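Local atomic coordinates of peptidoglycan glycosyltransferase (Eggerthella lenta, PDB entry 4MNR), a protein that is a penicillin-binding protein with a domain of the beta-lactamase-like fold and an N-terminal domain of the family named for penicillin-binding protein dimerisation. Residues T139-A144 and Q339-D344; T186-T191 and S240-F245; P393-A398 and G416-E421. All coordinates share one frame; numbering follows the deposited sequence.

Contact 1: T139-A144 and Q339-D344; sequences TGAILA and QPYLVD
Tyr341 is gripped through its backbone by the two neighbours of Ala141. Its N-H goes to Gly140 O at 3.0 Å, and its carbonyl oxygen receives Ile142 N, also at 3.0 Å. Gly140 O takes a further, softer contact from Pro340 CA, 3.3 Å away. Between these two bonds Ala141 N turns inward to its own segment and donates to Thr139 OG1 at 2.9 Å, an ST turn. The Tyr341 N to Gly140 O and Ile142 N to Tyr341 O bonds make a single beta bridge, Ala141 with Tyr341, where two sheets of the molecule come together. Residues 142-148 form an outer strand of the five-stranded antiparallel sheet of the penicillin-binding, beta-lactamase-like domain, whereas 343-347 belongs to a separate mixed sheet. Thr112 sits in the seam, its OG1 hydrogen-bonded to Ile142 O; the carbonyls of Tyr341 and Leu342 are at best weak, competing partners. One water spans the carbonyls of Thr139 and Gln339, 2.8 Å from Thr139 O, although other acceptors also compete for its protons. Pro340 O is taken by Gln339 NE2, which also makes a weak bond to Asp271 O. The Tyr341 ring is swung back over the turn because CG lies between the backbone N and the carbonyl carbon (chi1 70°). One face receives Ala141 CA in a CH-pi contact, 4.0 Å from the ring centroid, while Thr139 O lies in plane at its edge, 3.3 Å from Tyr341 CE1. Beyond the bridge, Leu342 CD1 crosses to the branch point of Ile142, 3.9 Å from CB.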
loop_
_atom_site.group_PDB
_atom_site.type_symbol
_atom_site.label_atom_id
_atom_site.label_comp_id
_atom_site.label_asym_id
_atom_site.label_seq_id
_atom_site.Cartn_x
_atom_site.Cartn_y
_atom_site.Cartn_z
ATOM N N THR A 139 -5.298 14.193 -3.450
ATOM C CA THR A 139 -5.088 14.847 -2.161
ATOM C C THR A 139 -4.153 14.118 -1.218
ATOM O O THR A 139 -3.578 14.753 -0.333
ATOM C CB THR A 139 -6.391 14.993 -1.357
ATOM O OG1 THR A 139 -6.935 13.693 -1.114
ATOM C CG2 THR A 139 -7.412 15.852 -2.091
ATOM N N GLY A 140 -4.027 12.802 -1.388
ATOM C CA GLY A 140 -3.323 11.961 -0.435
ATOM C C GLY A 140 -4.228 11.445 0.680
ATOM O O GLY A 140 -3.768 10.758 1.597
ATOM N N ALA A 141 -5.513 11.797 0.638
ATOM C CA ALA A 141 -6.429 11.331 1.687
ATOM C C ALA A 141 -6.604 9.822 1.635
ATOM O O ALA A 141 -6.791 9.243 0.568
ATOM C CB ALA A 141 -7.787 12.019 1.577
ATOM N N ILE A 142 -6.567 9.200 2.805
ATOM C CA ILE A 142 -6.783 7.760 2.921
ATOM C C ILE A 142 -8.268 7.450 3.117
ATOM O O ILE A 142 -8.864 7.798 4.143
ATOM C CB ILE A 142 -5.937 7.176 4.048
ATOM C CG1 ILE A 142 -4.458 7.327 3.670
ATOM C CG2 ILE A 142 -6.262 5.711 4.252
ATOM C CD1 ILE A 142 -3.565 6.930 4.714
ATOM N N LEU A 143 -8.866 6.813 2.114
ATOM C CA LEU A 143 -10.304 6.524 2.132
ATOM C C LEU A 143 -10.621 5.192 2.812
ATOM O O LEU A 143 -11.732 4.994 3.296
ATOM C CB LEU A 143 -10.864 6.514 0.701
ATOM C CG LEU A 143 -10.539 7.748 -0.161
ATOM C CD1 LEU A 143 -11.153 7.622 -1.554
ATOM C CD2 LEU A 143 -11.031 9.050 0.480
ATOM N N ALA A 144 -9.656 4.270 2.807
ATOM C CA ALA A 144 -9.768 3.000 3.530
ATOM C C ALA A 144 -8.371 2.493 3.883
ATOM O O ALA A 144 -7.420 2.678 3.137
ATOM C CB ALA A 144 -10.518 1.929 2.691
ATOM N N GLN A 339 1.277 13.881 0.114
ATOM C CA GLN A 339 1.519 13.342 1.455
ATOM C C GLN A 339 0.278 12.571 1.932
ATOM O O GLN A 339 -0.812 13.131 1.983
ATOM C CB GLN A 339 1.821 14.501 2.410
ATOM C CG GLN A 339 1.780 14.132 3.864
ATOM C CD GLN A 339 2.895 13.170 4.238
ATOM O OE1 GLN A 339 4.046 13.362 3.851
ATOM N NE2 GLN A 339 2.556 12.127 4.981
ATOM N N PRO A 340 0.434 11.279 2.270
ATOM C CA PRO A 340 -0.737 10.534 2.761
ATOM C C PRO A 340 -1.216 11.109 4.089
ATOM O O PRO A 340 -0.388 11.454 4.927
ATOM C CB PRO A 340 -0.197 9.118 2.969
ATOM C CG PRO A 340 1.303 9.276 3.039
ATOM C CD PRO A 340 1.622 10.417 2.128
ATOM N N TYR A 341 -2.524 11.227 4.273
ATOM C CA TYR A 341 -3.037 11.664 5.564
ATOM C C TYR A 341 -4.343 10.980 5.937
ATOM O O TYR A 341 -5.090 10.527 5.064
ATOM C CB TYR A 341 -3.178 13.186 5.634
ATOM C CG TYR A 341 -4.264 13.805 4.785
ATOM C CD1 TYR A 341 -4.073 14.014 3.428
ATOM C CD2 TYR A 341 -5.463 14.219 5.352
ATOM C CE1 TYR A 341 -5.039 14.593 2.645
ATOM C CE2 TYR A 341 -6.443 14.816 4.577
ATOM C CZ TYR A 341 -6.225 14.997 3.224
ATOM O OH TYR A 341 -7.187 15.590 2.446
ATOM N N LEU A 342 -4.597 10.933 7.241
ATOM C CA LEU A 342 -5.676 10.153 7.810
ATOM C C LEU A 342 -6.644 11.023 8.613
ATOM O O LEU A 342 -7.777 10.626 8.859
ATOM C CB LEU A 342 -5.049 9.094 8.721
ATOM C CG LEU A 342 -5.733 7.788 9.076
ATOM C CD1 LEU A 342 -6.478 7.211 7.890
ATOM C CD2 LEU A 342 -4.657 6.816 9.569
ATOM N N VAL A 343 -6.193 12.203 9.047
ATOM C CA VAL A 343 -7.054 13.095 9.835
ATOM C C VAL A 343 -7.476 14.301 9.028
ATOM O O VAL A 343 -6.626 15.071 8.582
ATOM C CB VAL A 343 -6.377 13.555 11.151
ATOM C CG1 VAL A 343 -7.243 14.614 11.877
ATOM C CG2 VAL A 343 -6.136 12.350 12.033
ATOM N N ASP A 344 -8.788 14.463 8.837
ATOM C CA ASP A 344 -9.308 15.567 8.039
ATOM C C ASP A 344 -9.413 16.831 8.865
ATOM O O ASP A 344 -9.144 17.941 8.386
ATOM C CB ASP A 344 -10.698 15.235 7.494
ATOM C CG ASP A 344 -11.337 16.419 6.776
ATOM O OD1 ASP A 344 -10.976 16.668 5.607
ATOM O OD2 ASP A 344 -12.201 17.091 7.373
HETATM O O HOH W 1 -1.611 15.581 1.467
#

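Contact 2: T186-T191 and S240-F245; sequences TFKIVT and SSNTVF
Lys188 reaches across from its helix with an extended chain and puts its amine between Ser240 and Asn242. NZ donates to Ser240 OG and to Asn242 OD1, both at 3.0 Å; it meets OD1 from above the amide carbonyl plane, 38° out of it. The stem is closely packed too, but by van der Waals contact. CG sits anti to the carbonyl carbon (chi1 -69°), which sends several methylenes over one face of Phe245, with Lys188 CD 3.8 Å from the ring centroid in a CH-pi contact. Thr191 adds far less: a small edge contact through one methyl, CG2, in plane and 3.9 Å from Phe245 CD2, while its hydroxyl is engaged by Ala298 O. Every touching residue is buried, so even this sparser side is protein interior, not solvent. The polar residues belong to the signature motifs of the family: Lys188 closes the SxxK motif begun by Ser185, and Ser240 to Asn242 form the SxN motif, placed where a Schellman motif ends one helix and Ser241 caps the next. Ser241 OG, which accepts from Val244 N, is also hydrogen-bonded to Ser209 OG. Ser240 OG is also hydrogen-bonded to Lys400 NZ, from the KTG motif, and Asn242 ND2 to Ser221 O. Two lysine amines thus meet at one serine oxygen, which implies a buried polar site whose groups hold one another in place.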
loop_
_atom_site.group_PDB
_atom_site.type_symbol
_atom_site.label_atom_id
_atom_site.label_comp_id
_atom_site.label_asym_id
_atom_site.label_seq_id
_atom_site.Cartn_x
_atom_site.Cartn_y
_atom_site.Cartn_z
ATOM N N THR A 186 4.513 -6.021 -8.684
ATOM C CA THR A 186 3.892 -4.707 -8.549
ATOM C C THR A 186 4.927 -3.579 -8.665
ATOM O O THR A 186 4.651 -2.488 -9.161
ATOM C CB THR A 186 3.150 -4.572 -7.208
ATOM O OG1 THR A 186 3.357 -5.759 -6.434
ATOM C CG2 THR A 186 1.680 -4.462 -7.474
ATOM N N PHE A 187 6.141 -3.866 -8.215
ATOM C CA PHE A 187 7.242 -2.910 -8.264
ATOM C C PHE A 187 7.668 -2.589 -9.698
ATOM O O PHE A 187 8.379 -1.612 -9.938
ATOM C CB PHE A 187 8.433 -3.483 -7.474
ATOM C CG PHE A 187 9.611 -2.561 -7.362
ATOM C CD1 PHE A 187 9.644 -1.541 -6.413
ATOM C CD2 PHE A 187 10.719 -2.755 -8.160
ATOM C CE1 PHE A 187 10.742 -0.701 -6.303
ATOM C CE2 PHE A 187 11.829 -1.913 -8.064
ATOM C CZ PHE A 187 11.836 -0.885 -7.126
ATOM N N LYS A 188 7.257 -3.420 -10.654
ATOM C CA LYS A 188 7.583 -3.135 -12.049
ATOM C C LYS A 188 7.033 -1.769 -12.484
ATOM O O LYS A 188 7.534 -1.177 -13.437
ATOM C CB LYS A 188 7.099 -4.261 -12.973
ATOM C CG LYS A 188 7.881 -5.554 -12.789
ATOM C CD LYS A 188 7.300 -6.707 -13.589
ATOM C CE LYS A 188 8.088 -8.001 -13.279
ATOM N NZ LYS A 188 7.376 -9.179 -13.796
ATOM N N ILE A 189 6.034 -1.255 -11.774
ATOM C CA ILE A 189 5.572 0.110 -12.045
ATOM C C ILE A 189 6.747 1.086 -11.881
ATOM O O ILE A 189 6.966 1.971 -12.715
ATOM C CB ILE A 189 4.453 0.535 -11.080
ATOM C CG1 ILE A 189 3.194 -0.317 -11.281
ATOM C CG2 ILE A 189 4.140 2.018 -11.268
ATOM C CD1 ILE A 189 2.128 -0.053 -10.238
ATOM N N VAL A 190 7.524 0.905 -10.813
ATOM C CA VAL A 190 8.699 1.751 -10.558
ATOM C C VAL A 190 9.800 1.561 -11.604
ATOM O O VAL A 190 10.324 2.538 -12.143
ATOM C CB VAL A 190 9.291 1.518 -9.146
ATOM C CG1 VAL A 190 10.553 2.366 -8.933
ATOM C CG2 VAL A 190 8.257 1.849 -8.089
ATOM N N THR A 191 10.139 0.309 -11.892
ATOM C CA THR A 191 11.143 0.009 -12.905
ATOM C C THR A 191 10.786 0.583 -14.275
ATOM O O THR A 191 11.611 1.236 -14.909
ATOM C CB THR A 191 11.373 -1.493 -13.004
ATOM O OG1 THR A 191 11.627 -1.991 -11.686
ATOM C CG2 THR A 191 12.587 -1.801 -13.886
ATOM N N SER A 240 3.724 -9.525 -17.285
ATOM C CA SER A 240 4.582 -9.516 -16.098
ATOM C C SER A 240 5.817 -10.422 -16.218
ATOM O O SER A 240 6.047 -11.285 -15.375
ATOM C CB SER A 240 3.786 -9.880 -14.848
ATOM O OG SER A 240 4.412 -9.305 -13.714
ATOM N N SER A 241 6.623 -10.209 -17.252
ATOM C CA SER A 241 7.809 -11.049 -17.462
ATOM C C SER A 241 9.000 -10.648 -16.585
ATOM O O SER A 241 9.520 -9.532 -16.687
ATOM C CB SER A 241 8.233 -11.013 -18.935
ATOM O OG SER A 241 9.514 -11.616 -19.084
ATOM N N ASN A 242 9.438 -11.564 -15.728
ATOM C CA ASN A 242 10.599 -11.304 -14.882
ATOM C C ASN A 242 11.887 -11.269 -15.699
ATOM O O ASN A 242 12.807 -10.500 -15.401
ATOM C CB ASN A 242 10.741 -12.383 -13.795
ATOM C CG ASN A 242 9.591 -12.370 -12.785
ATOM O OD1 ASN A 242 9.040 -11.318 -12.460
ATOM N ND2 ASN A 242 9.234 -13.557 -12.280
ATOM N N THR A 243 11.979 -12.118 -16.717
ATOM C CA THR A 243 13.229 -12.145 -17.491
ATOM C C THR A 243 13.431 -10.878 -18.321
ATOM O O THR A 243 14.563 -10.442 -18.526
ATOM C CB THR A 243 13.403 -13.409 -18.338
ATOM O OG1 THR A 243 12.304 -13.547 -19.242
ATOM C CG2 THR A 243 13.497 -14.654 -17.430
ATOM N N VAL A 244 12.345 -10.263 -18.781
ATOM C CA VAL A 244 12.491 -8.979 -19.454
ATOM C C VAL A 244 12.866 -7.895 -18.448
ATOM O O VAL A 244 13.781 -7.113 -18.679
ATOM C CB VAL A 244 11.197 -8.569 -20.158
ATOM C CG1 VAL A 244 11.269 -7.104 -20.604
ATOM C CG2 VAL A 244 10.937 -9.487 -21.350
ATOM N N PHE A 245 12.158 -7.839 -17.329
ATOM C CA PHE A 245 12.469 -6.791 -16.351
ATOM C C PHE A 245 13.862 -6.949 -15.729
ATOM O O PHE A 245 14.519 -5.949 -15.418
ATOM C CB PHE A 245 11.339 -6.620 -15.327
ATOM C CG PHE A 245 10.245 -5.739 -15.830
ATOM C CD1 PHE A 245 9.273 -6.244 -16.682
ATOM C CD2 PHE A 245 10.235 -4.384 -15.531
ATOM C CE1 PHE A 245 8.286 -5.413 -17.189
ATOM C CE2 PHE A 245 9.243 -3.539 -16.033
ATOM C CZ PHE A 245 8.266 -4.060 -16.864
#

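Contact 3: P393-A398 and G416-E421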
loop_
_atom_site.group_PDB
_atom_site.type_symbol
_atom_site.label_atom_id
_atom_site.label_comp_id
_atom_site.label_asym_id
_atom_site.label_seq_id
_atom_site.Cartn_x
_atom_site.Cartn_y
_atom_site.Cartn_z
ATOM N N PRO A 393 -17.283 -2.978 -15.565
ATOM C CA PRO A 393 -18.160 -2.562 -16.665
ATOM C C PRO A 393 -18.469 -1.067 -16.621
ATOM O O PRO A 393 -18.982 -0.578 -15.613
ATOM C CB PRO A 393 -19.431 -3.373 -16.414
ATOM C CG PRO A 393 -18.951 -4.596 -15.706
ATOM C CD PRO A 393 -17.812 -4.151 -14.842
ATOM N N GLY A 394 -18.131 -0.348 -17.689
ATOM C CA GLY A 394 -18.443 1.068 -17.784
ATOM C C GLY A 394 -17.373 2.050 -17.334
ATOM O O GLY A 394 -17.523 3.256 -17.541
ATOM N N ILE A 395 -16.307 1.559 -16.704
ATOM C CA ILE A 395 -15.222 2.429 -16.251
ATOM C C ILE A 395 -13.879 1.788 -16.579
ATOM O O ILE A 395 -13.659 0.627 -16.264
ATOM C CB ILE A 395 -15.277 2.658 -14.723
ATOM C CG1 ILE A 395 -16.586 3.328 -14.315
ATOM C CG2 ILE A 395 -14.103 3.513 -14.265
ATOM C CD1 ILE A 395 -16.679 4.790 -14.718
ATOM N N ASP A 396 -12.978 2.539 -17.205
ATOM C CA ASP A 396 -11.647 1.996 -17.489
ATOM C C ASP A 396 -10.803 1.897 -16.217
ATOM O O ASP A 396 -10.670 2.867 -15.457
ATOM C CB ASP A 396 -10.896 2.854 -18.518
ATOM C CG ASP A 396 -11.383 2.636 -19.949
ATOM O OD1 ASP A 396 -12.060 1.620 -20.226
ATOM O OD2 ASP A 396 -11.066 3.487 -20.809
ATOM N N VAL A 397 -10.214 0.725 -16.005
ATOM C CA VAL A 397 -9.349 0.481 -14.845
ATOM C C VAL A 397 -7.934 0.193 -15.327
ATOM O O VAL A 397 -7.756 -0.541 -16.306
ATOM C CB VAL A 397 -9.848 -0.736 -14.032
ATOM C CG1 VAL A 397 -8.866 -1.074 -12.923
ATOM C CG2 VAL A 397 -11.225 -0.461 -13.461
ATOM N N ALA A 398 -6.938 0.774 -14.660
ATOM C CA ALA A 398 -5.544 0.492 -14.983
ATOM C C ALA A 398 -4.821 0.023 -13.736
ATOM O O ALA A 398 -5.074 0.520 -12.634
ATOM C CB ALA A 398 -4.858 1.718 -15.537
ATOM N N GLY A 416 -3.882 -0.454 -8.429
ATOM C CA GLY A 416 -4.594 0.044 -9.589
ATOM C C GLY A 416 -5.349 1.314 -9.313
ATOM O O GLY A 416 -5.352 1.816 -8.194
HETATM N N MSE A 417 -6.015 1.817 -10.343
HETATM C CA MSE A 417 -6.601 3.149 -10.284
HETATM C C MSE A 417 -7.741 3.228 -11.275
HETATM O O MSE A 417 -7.753 2.520 -12.293
HETATM C CB MSE A 417 -5.548 4.197 -10.646
HETATM C CG MSE A 417 -4.996 4.001 -12.045
HETATM SE SE MSE A 417 -3.256 4.825 -12.348
HETATM C CE MSE A 417 -2.226 3.631 -11.201
ATOM N N ALA A 418 -8.709 4.085 -10.972
ATOM C CA ALA A 418 -9.871 4.268 -11.829
ATOM C C ALA A 418 -10.501 5.644 -11.603
ATOM O O ALA A 418 -10.388 6.189 -10.509
ATOM C CB ALA A 418 -10.910 3.180 -11.542
ATOM N N PRO A 419 -11.116 6.240 -12.646
ATOM C CA PRO A 419 -11.065 5.849 -14.062
ATOM C C PRO A 419 -9.650 6.069 -14.592
ATOM O O PRO A 419 -8.974 7.007 -14.169
ATOM C CB PRO A 419 -12.046 6.828 -14.742
ATOM C CG PRO A 419 -12.918 7.327 -13.629
ATOM C CD PRO A 419 -12.015 7.391 -12.436
ATOM N N ALA A 420 -9.210 5.211 -15.499
ATOM C CA ALA A 420 -7.831 5.251 -15.988
ATOM C C ALA A 420 -7.365 6.615 -16.522
ATOM O O ALA A 420 -6.241 7.020 -16.261
ATOM C CB ALA A 420 -7.615 4.166 -17.031
ATOM N N GLU A 421 -8.212 7.336 -17.256
ATOM C CA GLU A 421 -7.745 8.573 -17.893
ATOM C C GLU A 421 -7.448 9.713 -16.908
ATOM O O GLU A 421 -6.538 10.512 -17.136
ATOM C CB GLU A 421 -8.713 9.032 -18.995
ATOM C CG GLU A 421 -8.227 10.244 -19.783
ATOM C CD GLU A 421 -6.853 10.043 -20.429
ATOM O OE1 GLU A 421 -6.134 11.050 -20.611
ATOM O OE2 GLU A 421 -6.495 8.891 -20.769
#
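Ala398 and Met417 exchange two backbone hydrogen bonds: Met417 N to Ala398 O at 2.8 Å, and Ala398 N to Met417 O at 3.1 Å, the second with an N-H...O angle of 172°. They form an antiparallel hydrogen-bonded pair. A third bond, Ala420 N to Asp396 O at 2.8 Å, carries the connection past the end of the strand. A cis peptide precedes Pro419, at the turn after which Ala420 N meets the other segment; Pro419 CA also lies against Asp396 O. This is the open end of a beta hairpin, strands 398-406 and 409-418, at the margin of the domain's five-stranded antiparallel sheet, with 398-406 outermost. Side chains then sort to the two faces. On one, the methyl of Ala398 meets that of Ala420, CB to CB 4.0 Å, and the CG of Met417, modelled as selenomethionine. Helix 368-384 lies against this face through Leu378 and Leu379. On the other, Ile395 runs alongside Pro419 and points the same way. With CG2 anti to the backbone N, that methyl is the branch that touches, 3.9 Å from Pro419 CB. Val397 CG2 packs more distantly on Ala418 CB, at 4.1 Å. From helix 438-453, Leu451 lies on Ile395 and Ala418, and Leu447 on Val397. Asp396 lies at the exposed margin, where its CB touches Ala420 CB at 3.8 Å.

How the contacts relate
Contacts 1 and 3 reach the same five-stranded sheet from its two outer strands, 142-148 and 398-406, with centres 21 Å apart. Both rest mainly on backbone hydrogen bonds, but contact 1 ties the sheet to a second one and uses a ring and a water, while contact 3 joins the open end of a hairpin and packs small apolar groups. Contact 2 joins helices instead, and its hydrogen bonds across the segments are between side chains. All its touching residues are buried, whereas contact 1 includes partly exposed residues and contact 3 also an exposed one, Asp396. Contact 2 lies 28 Å from contact 1, centre to centre; strand 398-406, entered at contact 3, supplies the second lysine of its polar site.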